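Tegumental protein 20.8 kDa (Clonorchis sinensis, PDB 5X2E) binds a calcium ion in an EF-hand loop of its calmodulin-like domain, the part of this tegumental-allergen-like protein present here. Local coordinates at residues Ile4-Phe7 and Val8-Lys12. Residues are numbered along the deposited sequence; the frame is centred on the assembly and turned at random.
Sequences INIF and VSIDK. With CA (calcium ion), chain B.
Phe7, in the last turn of helix 3-10, and Asp11, just beyond its end, stand four residues apart, their side chains alongside each other and pointing the same way. Both have CG anti to the backbone N (chi1 -177° for Phe7), which places the ring beside the backbone carbonyl carbon, and Phe7 CE2 then lies 3.8 Å from Asp11 OD2. Ring and carboxylate are turned 65° against each other, and Asp11 CB touches the same ring carbon. Beneath them Asp11 N donates to Phe7 O at 2.9 Å, the last of four successive i to i+4 bonds, before Asp11 leaves helical geometry and opens the calcium loop.

The buried, tightly packed side holds Phe7, which meets Phe57 and Ile18, together with Asp11. Ile10 is buried too, with Ile6 partly exposed beside it; they meet through branches, Ile6 CG2 against Ile10 CD1 at 3.6 Å, and both also touch Trp40 and Tyr26. On the looser side Asn5 and Ser9 are partly exposed and are joined by the backbone bond from Ser9 N to Asn5 O (2.9 Å), with Phe71 and Tyr26 nearby.

Asp11 divides its carboxylate: OD1 binds calcium at 2.2 Å, while OD2 accepts a hydrogen bond from Asn16 N and forms a salt bridge with Arg72 of helix 65-79. Asp13, Thr15, Val17, Glu22 and a water, the last 2.3 Å from the calcium, complete the EF-hand site. With metal on one oxygen, and a hydrogen bond and a salt bridge on the other, the carboxylate is probably fixed in rotation and its negative charge well compensated beside the apolar Phe7 ring.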
ATOM      1  N   ILE A   4       1.736  -5.324  -5.546  1.00 27.99           N
ATOM      2  CA  ILE A   4       1.519  -6.230  -4.411  1.00 27.23           C
ATOM      3  C   ILE A   4       2.602  -6.007  -3.351  1.00 27.04           C
ATOM      4  O   ILE A   4       2.323  -5.757  -2.167  1.00 26.98           O
ATOM      5  CB  ILE A   4       1.496  -7.724  -4.882  1.00 29.79           C
ATOM      6  CG1 ILE A   4       0.249  -7.981  -5.744  1.00 32.46           C
ATOM      7  CG2 ILE A   4       1.487  -8.648  -3.690  1.00 30.16           C
ATOM      8  CD1 ILE A   4       0.311  -9.199  -6.674  1.00 34.80           C
ATOM      9  N   ASN A   5       3.840  -6.045  -3.807  1.00 27.94           N
ATOM     10  CA  ASN A   5       5.001  -5.805  -2.976  1.00 27.47           C
ATOM     11  C   ASN A   5       4.999  -4.415  -2.334  1.00 26.41           C
ATOM     12  O   ASN A   5       5.278  -4.262  -1.143  1.00 25.84           O
ATOM     13  CB  ASN A   5       6.225  -5.973  -3.849  1.00 32.79           C
ATOM     14  CG  ASN A   5       7.523  -5.998  -3.092  1.00 41.34           C
ATOM     15  OD1 ASN A   5       7.643  -5.492  -1.988  1.00 45.24           O
ATOM     16  ND2 ASN A   5       8.541  -6.567  -3.731  1.00 45.97           N
ATOM     17  N   ILE A   6       4.703  -3.389  -3.127  1.00 25.99           N
ATOM     18  CA  ILE A   6       4.775  -2.016  -2.620  1.00 25.75           C
ATOM     19  C   ILE A   6       3.706  -1.809  -1.540  1.00 23.30           C
ATOM     20  O   ILE A   6       3.982  -1.180  -0.517  1.00 23.01           O
ATOM     21  CB  ILE A   6       4.661  -0.998  -3.785  1.00 27.37           C
ATOM     22  CG1 ILE A   6       5.909  -1.109  -4.683  1.00 30.98           C
ATOM     23  CG2 ILE A   6       4.482   0.430  -3.250  1.00 25.97           C
ATOM     24  CD1 ILE A   6       5.749  -0.510  -6.072  1.00 34.25           C
ATOM     25  N   PHE A   7       2.513  -2.372  -1.731  1.00 22.81           N
ATOM     26  CA  PHE A   7       1.454  -2.248  -0.711  1.00 21.38           C
ATOM     27  C   PHE A   7       1.974  -2.811   0.613  1.00 20.13           C
ATOM     28  O   PHE A   7       1.851  -2.183   1.668  1.00 20.05           O
ATOM     29  CB  PHE A   7       0.166  -2.996  -1.084  1.00 20.88           C
ATOM     30  CG  PHE A   7      -0.917  -2.793  -0.076  1.00 20.15           C
ATOM     31  CD1 PHE A   7      -1.882  -1.822  -0.290  1.00 19.88           C
ATOM     32  CD2 PHE A   7      -0.984  -3.574   1.087  1.00 20.33           C
ATOM     33  CE1 PHE A   7      -2.873  -1.583   0.642  1.00 20.40           C
ATOM     34  CE2 PHE A   7      -1.968  -3.328   2.035  1.00 19.68           C
ATOM     35  CZ  PHE A   7      -2.912  -2.341   1.810  1.00 19.35           C
ATOM     36  N   VAL A   8       2.496  -4.027   0.554  1.00 20.76           N
ATOM     37  CA  VAL A   8       3.015  -4.657   1.763  1.00 21.84           C
ATOM     38  C   VAL A   8       4.158  -3.857   2.369  1.00 21.74           C
ATOM     39  O   VAL A   8       4.208  -3.655   3.586  1.00 22.51           O
ATOM     40  CB  VAL A   8       3.415  -6.111   1.474  1.00 22.06           C
ATOM     41  CG1 VAL A   8       4.213  -6.702   2.640  1.00 23.55           C
ATOM     42  CG2 VAL A   8       2.143  -6.920   1.197  1.00 22.33           C
ATOM     43  N   SER A   9       5.027  -3.303   1.530  1.00 21.45           N
ATOM     44  CA  SER A   9       6.099  -2.457   2.049  1.00 22.14           C
ATOM     45  C   SER A   9       5.619  -1.178   2.758  1.00 22.22           C
ATOM     46  O   SER A   9       6.143  -0.781   3.804  1.00 23.49           O
ATOM     47  CB  SER A   9       7.031  -2.064   0.928  1.00 26.73           C
ATOM     48  OG  SER A   9       8.148  -1.416   1.496  1.00 32.60           O
ATOM     49  N   ILE A  10       4.626  -0.522   2.183  1.00 20.88           N
ATOM     50  CA  ILE A  10       4.100   0.695   2.790  1.00 20.04           C
ATOM     51  C   ILE A  10       3.356   0.382   4.110  1.00 19.04           C
ATOM     52  O   ILE A  10       3.506   1.098   5.102  1.00 19.04           O
ATOM     53  CB  ILE A  10       3.172   1.430   1.814  1.00 19.58           C
ATOM     54  CG1 ILE A  10       3.952   1.903   0.580  1.00 20.72           C
ATOM     55  CG2 ILE A  10       2.503   2.606   2.516  1.00 19.99           C
ATOM     56  CD1 ILE A  10       3.043   2.366  -0.560  1.00 22.46           C
ATOM     57  N   ASP A  11       2.570  -0.685   4.097  1.00 17.90           N
ATOM     58  CA  ASP A  11       1.706  -1.046   5.201  1.00 18.23           C
ATOM     59  C   ASP A  11       2.495  -1.815   6.249  1.00 19.01           C
ATOM     60  O   ASP A  11       2.323  -3.036   6.459  1.00 20.32           O
ATOM     61  CB  ASP A  11       0.526  -1.871   4.698  1.00 18.88           C
ATOM     62  CG  ASP A  11      -0.403  -2.256   5.799  1.00 18.01           C
ATOM     63  OD1 ASP A  11      -0.587  -1.462   6.750  1.00 18.55           O
ATOM     64  OD2 ASP A  11      -0.930  -3.390   5.738  1.00 17.96           O
ATOM     65  N   LYS A  12       3.398  -1.101   6.907  1.00 20.60           N
ATOM     66  CA  LYS A  12       4.432  -1.744   7.706  1.00 23.11           C
ATOM     67  C   LYS A  12       3.880  -2.425   8.953  1.00 22.63           C
ATOM     68  O   LYS A  12       4.519  -3.315   9.484  1.00 25.23           O
ATOM     69  CB  LYS A  12       5.483  -0.716   8.109  1.00 25.50           C
ATOM     70  CG  LYS A  12       4.900   0.475   8.785  1.00 30.20           C
ATOM     71  CD  LYS A  12       5.973   1.501   9.057  1.00 35.89           C
ATOM     72  CE  LYS A  12       5.528   2.409  10.153  1.00 38.31           C
ATOM     73  NZ  LYS A  12       6.692   3.097  10.749  1.00 40.64           N
TER
HETATM   74 CA    CA B 101      -1.078   0.225   8.135  1.00 17.56          CA
HETATM   75  O   HOH W   1      -1.947   1.904   9.521  1.00 23.58           O